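Local coordinates for protein alpha-Amylase (Thermotoga maritima, PDB 2B5D) that is named an alpha-amylase and belongs to glycoside hydrolase family 57, whose members are built around a distorted beta/alpha barrel, at residues I5-H10 / I344-D349; R52-I57 / K136-T141. All coordinates share one frame; numbering follows the deposited sequence.

Contact 1: residues I5-H10 / I344-D349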
ATOM      1  N   ILE A   5     -45.781  14.689 -13.444  1.00 54.14           N
ATOM      2  CA  ILE A   5     -44.652  14.000 -12.826  1.00 53.32           C
ATOM      3  C   ILE A   5     -43.542  13.751 -13.800  1.00 51.63           C
ATOM      4  O   ILE A   5     -43.718  13.048 -14.816  1.00 51.52           O
ATOM      5  CB  ILE A   5     -44.981  12.824 -11.739  1.00 54.48           C
ATOM      6  CG1 ILE A   5     -45.491  11.540 -12.372  1.00 54.78           C
ATOM      7  CG2 ILE A   5     -45.895  13.319 -10.528  1.00 53.27           C
ATOM      8  CD1 ILE A   5     -44.327  10.568 -12.656  1.00 53.75           C
ATOM      9  N   LEU A   6     -42.408  14.389 -13.526  1.00 49.92           N
ATOM     10  CA  LEU A   6     -41.248  14.218 -14.407  1.00 49.82           C
ATOM     11  C   LEU A   6     -40.154  13.357 -13.745  1.00 48.73           C
ATOM     12  O   LEU A   6     -39.405  13.819 -12.881  1.00 46.73           O
ATOM     13  CB  LEU A   6     -40.785  15.577 -15.015  1.00 48.64           C
ATOM     14  CG  LEU A   6     -39.418  15.949 -15.618  1.00 50.88           C
ATOM     15  CD1 LEU A   6     -38.726  14.918 -16.495  1.00 50.06           C
ATOM     16  CD2 LEU A   6     -39.473  17.346 -16.301  1.00 49.49           C
ATOM     17  N   ILE A   7     -40.124  12.081 -14.142  1.00 49.80           N
ATOM     18  CA  ILE A   7     -39.117  11.147 -13.630  1.00 50.55           C
ATOM     19  C   ILE A   7     -37.891  11.261 -14.505  1.00 50.14           C
ATOM     20  O   ILE A   7     -37.943  11.101 -15.717  1.00 50.18           O
ATOM     21  CB  ILE A   7     -39.603   9.629 -13.577  1.00 51.28           C
ATOM     22  CG1 ILE A   7     -40.773   9.408 -12.608  1.00 50.83           C
ATOM     23  CG2 ILE A   7     -38.444   8.690 -13.208  1.00 51.04           C
ATOM     24  CD1 ILE A   7     -40.674  10.192 -11.295  1.00 52.43           C
ATOM     25  N   PHE A   8     -36.763  11.504 -13.876  1.00 49.93           N
ATOM     26  CA  PHE A   8     -35.528  11.576 -14.644  1.00 48.97           C
ATOM     27  C   PHE A   8     -34.512  10.523 -14.156  1.00 48.04           C
ATOM     28  O   PHE A   8     -34.171  10.476 -12.969  1.00 48.00           O
ATOM     29  CB  PHE A   8     -34.940  13.016 -14.602  1.00 47.19           C
ATOM     30  CG  PHE A   8     -33.669  13.144 -15.389  1.00 46.43           C
ATOM     31  CD1 PHE A   8     -33.687  13.595 -16.725  1.00 42.84           C
ATOM     32  CD2 PHE A   8     -32.460  12.756 -14.827  1.00 42.56           C
ATOM     33  CE1 PHE A   8     -32.503  13.675 -17.494  1.00 43.02           C
ATOM     34  CE2 PHE A   8     -31.271  12.811 -15.587  1.00 44.31           C
ATOM     35  CZ  PHE A   8     -31.283  13.290 -16.907  1.00 43.77           C
ATOM     36  N   LEU A   9     -34.040   9.696 -15.080  1.00 48.20           N
ATOM     37  CA  LEU A   9     -32.946   8.760 -14.849  1.00 48.02           C
ATOM     38  C   LEU A   9     -31.654   9.196 -15.500  1.00 47.77           C
ATOM     39  O   LEU A   9     -31.579   9.361 -16.749  1.00 46.82           O
ATOM     40  CB  LEU A   9     -33.295   7.389 -15.449  1.00 49.65           C
ATOM     41  CG  LEU A   9     -34.520   6.655 -14.897  1.00 52.38           C
ATOM     42  CD1 LEU A   9     -34.634   5.252 -15.519  1.00 51.90           C
ATOM     43  CD2 LEU A   9     -34.523   6.612 -13.380  1.00 50.28           C
ATOM     44  N   HIS A  10     -30.627   9.325 -14.664  1.00 46.96           N
ATOM     45  CA  HIS A  10     -29.267   9.580 -15.120  1.00 47.17           C
ATOM     46  C   HIS A  10     -28.462   8.261 -15.329  1.00 47.51           C
ATOM     47  O   HIS A  10     -28.106   7.550 -14.346  1.00 46.97           O
ATOM     48  CB  HIS A  10     -28.542  10.476 -14.109  1.00 46.71           C
ATOM     49  CG  HIS A  10     -27.142  10.805 -14.493  1.00 46.52           C
ATOM     50  ND1 HIS A  10     -26.796  11.212 -15.768  1.00 47.65           N
ATOM     51  CD2 HIS A  10     -26.001  10.844 -13.762  1.00 47.54           C
ATOM     52  CE1 HIS A  10     -25.499  11.453 -15.809  1.00 47.67           C
ATOM     53  NE2 HIS A  10     -24.998  11.265 -14.597  1.00 48.23           N
ATOM     54  N   ILE A 344     -43.267  18.130 -11.060  1.00 44.08           N
ATOM     55  CA  ILE A 344     -42.517  17.604  -9.932  1.00 43.53           C
ATOM     56  C   ILE A 344     -41.360  16.922 -10.591  1.00 41.62           C
ATOM     57  O   ILE A 344     -41.558  15.965 -11.399  1.00 40.43           O
ATOM     58  CB  ILE A 344     -43.426  16.661  -9.062  1.00 43.84           C
ATOM     59  CG1 ILE A 344     -44.507  17.527  -8.369  1.00 44.97           C
ATOM     60  CG2 ILE A 344     -42.580  15.867  -8.119  1.00 43.20           C
ATOM     61  CD1 ILE A 344     -45.785  16.788  -7.894  1.00 45.58           C
ATOM     62  N   VAL A 345     -40.168  17.474 -10.355  1.00 40.82           N
ATOM     63  CA  VAL A 345     -38.974  16.911 -11.043  1.00 41.55           C
ATOM     64  C   VAL A 345     -38.195  15.997 -10.099  1.00 42.26           C
ATOM     65  O   VAL A 345     -37.678  16.437  -9.030  1.00 41.57           O
ATOM     66  CB  VAL A 345     -38.017  17.981 -11.678  1.00 41.65           C
ATOM     67  CG1 VAL A 345     -36.823  17.265 -12.471  1.00 39.07           C
ATOM     68  CG2 VAL A 345     -38.794  18.935 -12.608  1.00 41.47           C
ATOM     69  N   ALA A 346     -38.130  14.738 -10.502  1.00 42.41           N
ATOM     70  CA  ALA A 346     -37.530  13.683  -9.654  1.00 44.60           C
ATOM     71  C   ALA A 346     -36.473  12.850 -10.418  1.00 44.45           C
ATOM     72  O   ALA A 346     -36.821  11.919 -11.175  1.00 43.79           O
ATOM     73  CB  ALA A 346     -38.647  12.786  -9.070  1.00 44.60           C
ATOM     74  N   PRO A 347     -35.197  13.272 -10.322  1.00 44.95           N
ATOM     75  CA  PRO A 347     -34.070  12.610 -10.939  1.00 46.66           C
ATOM     76  C   PRO A 347     -33.369  11.577 -10.057  1.00 48.83           C
ATOM     77  O   PRO A 347     -33.090  11.832  -8.878  1.00 49.46           O
ATOM     78  CB  PRO A 347     -33.102  13.754 -11.212  1.00 45.69           C
ATOM     79  CG  PRO A 347     -33.343  14.673 -10.130  1.00 45.36           C
ATOM     80  CD  PRO A 347     -34.778  14.545  -9.708  1.00 46.05           C
ATOM     81  N   PHE A 348     -33.052  10.440 -10.658  1.00 50.01           N
ATOM     82  CA  PHE A 348     -32.308   9.417  -9.964  1.00 51.61           C
ATOM     83  C   PHE A 348     -31.244   8.880 -10.853  1.00 51.07           C
ATOM     84  O   PHE A 348     -31.418   8.789 -12.062  1.00 50.53           O
ATOM     85  CB  PHE A 348     -33.271   8.311  -9.496  1.00 51.76           C
ATOM     86  CG  PHE A 348     -34.481   8.874  -8.842  1.00 54.89           C
ATOM     87  CD1 PHE A 348     -35.729   8.763  -9.430  1.00 55.24           C
ATOM     88  CD2 PHE A 348     -34.337   9.651  -7.671  1.00 56.04           C
ATOM     89  CE1 PHE A 348     -36.836   9.338  -8.825  1.00 55.82           C
ATOM     90  CE2 PHE A 348     -35.423  10.246  -7.070  1.00 56.45           C
ATOM     91  CZ  PHE A 348     -36.691  10.093  -7.643  1.00 57.26           C
ATOM     92  N   ASP A 349     -30.131   8.545 -10.217  1.00 51.84           N
ATOM     93  CA  ASP A 349     -29.159   7.645 -10.778  1.00 53.62           C
ATOM     94  C   ASP A 349     -29.792   6.375 -11.348  1.00 53.40           C
ATOM     95  O   ASP A 349     -30.473   5.667 -10.642  1.00 52.98           O
ATOM     96  CB  ASP A 349     -28.190   7.289  -9.683  1.00 54.96           C
ATOM     97  CG  ASP A 349     -26.804   7.384 -10.136  1.00 59.54           C
ATOM     98  OD1 ASP A 349     -26.204   8.487  -9.989  1.00 64.13           O
ATOM     99  OD2 ASP A 349     -26.340   6.350 -10.683  1.00 65.34           O
TER

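Contact 2: residues R52-I57 / K136-T141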
ATOM      1  N   ARG A  52     -44.163   7.912 -19.767  1.00 56.01           N
ATOM      2  CA  ARG A  52     -43.353   9.082 -20.141  1.00 55.11           C
ATOM      3  C   ARG A  52     -42.130   9.141 -19.222  1.00 54.17           C
ATOM      4  O   ARG A  52     -42.261   9.129 -17.999  1.00 53.41           O
ATOM      5  CB  ARG A  52     -44.129  10.399 -20.013  1.00 54.63           C
ATOM      6  CG  ARG A  52     -45.264  10.625 -20.984  1.00 55.80           C
ATOM      7  CD  ARG A  52     -44.819  10.549 -22.422  1.00 58.06           C
ATOM      8  NE  ARG A  52     -45.923  10.930 -23.277  1.00 60.35           N
ATOM      9  CZ  ARG A  52     -46.801  10.082 -23.798  1.00 61.77           C
ATOM     10  NH1 ARG A  52     -47.785  10.552 -24.542  1.00 62.08           N
ATOM     11  NH2 ARG A  52     -46.705   8.774 -23.584  1.00 63.63           N
ATOM     12  N   LEU A  53     -40.948   9.241 -19.826  1.00 53.27           N
ATOM     13  CA  LEU A  53     -39.698   9.224 -19.065  1.00 52.27           C
ATOM     14  C   LEU A  53     -38.617   9.986 -19.801  1.00 51.91           C
ATOM     15  O   LEU A  53     -38.489   9.894 -21.031  1.00 51.85           O
ATOM     16  CB  LEU A  53     -39.257   7.769 -18.791  1.00 52.28           C
ATOM     17  CG  LEU A  53     -37.887   7.493 -18.168  1.00 51.82           C
ATOM     18  CD1 LEU A  53     -37.907   7.785 -16.694  1.00 48.55           C
ATOM     19  CD2 LEU A  53     -37.348   6.058 -18.472  1.00 50.99           C
ATOM     20  N   THR A  54     -37.871  10.764 -19.031  1.00 51.55           N
ATOM     21  CA  THR A  54     -36.687  11.449 -19.491  1.00 50.85           C
ATOM     22  C   THR A  54     -35.423  10.826 -18.903  1.00 51.16           C
ATOM     23  O   THR A  54     -35.374  10.477 -17.737  1.00 51.37           O
ATOM     24  CB  THR A  54     -36.754  12.947 -19.114  1.00 51.41           C
ATOM     25  OG1 THR A  54     -38.091  13.432 -19.348  1.00 52.91           O
ATOM     26  CG2 THR A  54     -35.760  13.766 -19.923  1.00 47.18           C
ATOM     27  N   MET A  55     -34.390  10.683 -19.719  1.00 50.95           N
ATOM     28  CA  MET A  55     -33.135  10.128 -19.234  1.00 51.69           C
ATOM     29  C   MET A  55     -31.951  10.723 -19.991  1.00 50.04           C
ATOM     30  O   MET A  55     -32.091  11.206 -21.079  1.00 50.15           O
ATOM     31  CB  MET A  55     -33.127   8.582 -19.332  1.00 50.59           C
ATOM     32  CG  MET A  55     -33.155   8.059 -20.735  1.00 52.25           C
ATOM     33  SD  MET A  55     -33.236   6.262 -20.878  1.00 55.73           S
ATOM     34  CE  MET A  55     -31.634   5.719 -20.235  1.00 55.32           C
ATOM     35  N   SER A  56     -30.801  10.713 -19.345  1.00 49.64           N
ATOM     36  CA  SER A  56     -29.517  10.967 -19.970  1.00 48.44           C
ATOM     37  C   SER A  56     -28.944   9.628 -20.365  1.00 48.52           C
ATOM     38  O   SER A  56     -29.168   8.610 -19.679  1.00 47.49           O
ATOM     39  CB  SER A  56     -28.572  11.617 -18.952  1.00 48.22           C
ATOM     40  OG  SER A  56     -28.252  10.691 -17.923  1.00 47.15           O
ATOM     41  N   ILE A  57     -28.245   9.614 -21.499  1.00 48.15           N
ATOM     42  CA  ILE A  57     -27.289   8.570 -21.808  1.00 46.85           C
ATOM     43  C   ILE A  57     -26.039   9.337 -22.160  1.00 47.73           C
ATOM     44  O   ILE A  57     -25.982   9.994 -23.220  1.00 47.37           O
ATOM     45  CB  ILE A  57     -27.754   7.661 -22.946  1.00 47.05           C
ATOM     46  CG1 ILE A  57     -29.166   7.145 -22.623  1.00 47.89           C
ATOM     47  CG2 ILE A  57     -26.756   6.490 -23.120  1.00 42.86           C
ATOM     48  CD1 ILE A  57     -29.739   6.189 -23.641  1.00 47.66           C
ATOM     49  N   LYS A 136     -42.473   8.808 -26.051  1.00 57.04           N
ATOM     50  CA  LYS A 136     -42.648   8.287 -24.702  1.00 56.66           C
ATOM     51  C   LYS A 136     -41.359   8.440 -23.890  1.00 55.66           C
ATOM     52  O   LYS A 136     -41.404   8.622 -22.657  1.00 56.29           O
ATOM     53  CB  LYS A 136     -43.056   6.814 -24.758  1.00 57.08           C
ATOM     54  CG  LYS A 136     -44.268   6.526 -25.646  1.00 58.81           C
ATOM     55  CD  LYS A 136     -44.889   5.165 -25.339  1.00 63.05           C
ATOM     56  CE  LYS A 136     -44.309   4.064 -26.237  1.00 65.53           C
ATOM     57  NZ  LYS A 136     -45.406   3.197 -26.797  1.00 66.24           N
ATOM     58  N   LEU A 137     -40.226   8.371 -24.587  1.00 54.05           N
ATOM     59  CA  LEU A 137     -38.917   8.582 -23.977  1.00 52.94           C
ATOM     60  C   LEU A 137     -38.303   9.861 -24.538  1.00 52.90           C
ATOM     61  O   LEU A 137     -38.465  10.176 -25.723  1.00 53.06           O
ATOM     62  CB  LEU A 137     -37.987   7.402 -24.263  1.00 52.18           C
ATOM     63  CG  LEU A 137     -36.627   7.394 -23.575  1.00 50.09           C
ATOM     64  CD1 LEU A 137     -36.773   7.183 -22.033  1.00 49.35           C
ATOM     65  CD2 LEU A 137     -35.817   6.297 -24.173  1.00 48.05           C
ATOM     66  N   GLU A 138     -37.619  10.588 -23.660  1.00 51.56           N
ATOM     67  CA  GLU A 138     -36.858  11.770 -23.992  1.00 50.58           C
ATOM     68  C   GLU A 138     -35.452  11.536 -23.390  1.00 50.51           C
ATOM     69  O   GLU A 138     -35.309  11.237 -22.178  1.00 50.61           O
ATOM     70  CB  GLU A 138     -37.585  13.009 -23.425  1.00 50.14           C
ATOM     71  CG  GLU A 138     -36.810  14.301 -23.306  1.00 48.99           C
ATOM     72  CD  GLU A 138     -36.448  14.938 -24.650  1.00 51.74           C
ATOM     73  OE1 GLU A 138     -35.809  16.009 -24.601  1.00 53.54           O
ATOM     74  OE2 GLU A 138     -36.761  14.404 -25.748  1.00 50.22           O
ATOM     75  N   ILE A 139     -34.445  11.579 -24.270  1.00 49.04           N
ATOM     76  CA  ILE A 139     -33.035  11.358 -23.939  1.00 47.53           C
ATOM     77  C   ILE A 139     -32.256  12.642 -24.150  1.00 46.81           C
ATOM     78  O   ILE A 139     -32.192  13.160 -25.263  1.00 45.88           O
ATOM     79  CB  ILE A 139     -32.380  10.307 -24.872  1.00 47.38           C
ATOM     80  CG1 ILE A 139     -33.242   9.062 -25.023  1.00 45.99           C
ATOM     81  CG2 ILE A 139     -30.970  10.004 -24.441  1.00 47.65           C
ATOM     82  CD1 ILE A 139     -32.821   8.238 -26.168  1.00 47.28           C
ATOM     83  N   VAL A 140     -31.677  13.139 -23.059  1.00 46.02           N
ATOM     84  CA  VAL A 140     -30.841  14.299 -23.051  1.00 44.49           C
ATOM     85  C   VAL A 140     -29.340  13.889 -23.113  1.00 45.15           C
ATOM     86  O   VAL A 140     -28.976  12.729 -22.829  1.00 44.85           O
ATOM     87  CB  VAL A 140     -31.147  15.126 -21.813  1.00 44.97           C
ATOM     88  CG1 VAL A 140     -32.672  15.349 -21.698  1.00 45.06           C
ATOM     89  CG2 VAL A 140     -30.615  14.462 -20.557  1.00 43.67           C
ATOM     90  N   THR A 141     -28.482  14.818 -23.517  1.00 43.63           N
ATOM     91  CA  THR A 141     -27.045  14.542 -23.607  1.00 43.35           C
ATOM     92  C   THR A 141     -26.396  14.923 -22.279  1.00 43.04           C
ATOM     93  O   THR A 141     -27.090  15.315 -21.343  1.00 45.74           O
ATOM     94  CB  THR A 141     -26.349  15.325 -24.823  1.00 42.47           C
ATOM     95  OG1 THR A 141     -24.959  14.979 -24.891  1.00 43.02           O
ATOM     96  CG2 THR A 141     -26.423  16.809 -24.651  1.00 39.92           C
TER
HETATM   97  O   HOH W   1     -25.107  12.094 -24.788  1.00 39.05           O

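Contact 1: residues I5-H10 / I344-D349
F8 and P347 pack side chain against side chain where the strands I5-H10 and I344-D349 have their smallest CA-CA spacing, 4.1 Å. The strands are parallel neighbours in the central sheet, consistent with the beta/alpha barrel of family 57. Their short axes are turned 20° against each other. L6, F8 and H10 donate backbone N-H groups to I344, A346 and F348. A346 and F348 donate back to L6 and F8. P347 has no N-H to give, but this ladder draws on the residues before and after it.

The middle is tight. F8 O accepts F348 N at 2.6 Å and also lies 2.9 Å from P347 CA in a CA-H...O contact. F8 N reaches A346 O at 2.7 Å in an almost straight bond (177°), although the donor stands above the carbonyl plane. CG of F8 is anti to the backbone N (chi1 -180°). The F8 and P347 side chains cross at about a right angle, CD2 of F8 lying 3.8 Å from P347 CB. W182 and F205 meet the F8 ring.

Toward the start of both strands the side chains meet at wider spacing across the pair. L6 and V345 lie side by side, pointing the same way, with L6 CD2 4.1 Å from V345 CG2. I5 CG2 and I344 CD1 are 4.4 Å apart. At the other end D349 is partly exposed, while the rest of the pair is buried. H10 is hydrogen-bonded through ND1 to S56 OG and through NE2 to H146 NE2. D349 OD1 sits at the edge of the H10 ring, near its plane, 4.5 Å from CD2.

Contact 2: residues R52-I57 / K136-T141
The R52 guanidinium meets K136 obliquely, NH2 lying 3.9 Å from K136 CG. The two side chains cross at about a right angle. The guanidinium is anchored beyond this pair by salt bridges from NE to E384 and from NH2 to D50. Next to it K136 O accepts L53 N, starting a parallel ladder.

L53 O and E138 N, M55 N and E138 O, and M55 O and V140 N continue the ladder. The last bond, I57 N to V140 O, is weak at 3.5 Å. One water extends the join, donating to I57 O and also bonded to T141 OG1.

On the face of L53, M55 and L137, CD1 of L137 meets two partners, L53 CD2 and M55 SD, each 3.8 Å away. M55 CG stands between the backbone N and the carbonyl carbon (chi1 66°), 3.9 Å from the same methyl. I57 CG1 packs on I139 CG2 at 3.8 Å. On the other face T54 and E138 lie side by side, with T54 CG2 3.6 Å from E138 CG. T54 OG1 is hydrogen-bonded to A382 N.

A largely helical connection with no strand in it joins the two strands, a beta-alpha-beta type crossover as in beta/alpha barrels. Its last helix, 125-134, lies against M55, I57 and L137, and helix 27-47 adds F45 against L53 and L137. Strand 3-11 borders strand 53-57, and strand 180-182 borders strand 137-142.

Overall arrangement
Contacts 1 and 2 belong to one sheet, and their centres are about 10 Å apart. The four strands follow one another across it as 343-349, 3-11, 53-57 and 137-142, all parallel. Strands 3-11 and 53-57 are the seam between the contacts, where L9 O lies 3.0 Å from S56 N, a probable hydrogen bond. Along the chain the order differs: 5-10 comes first, both strands of contact 2 follow, and 344-349 comes last. Contact 2 thus joins parts 79 residues apart. Contact 1 brings a much later strand back beside the first one. Together they form a buried section of the central sheet of this family 57 protein.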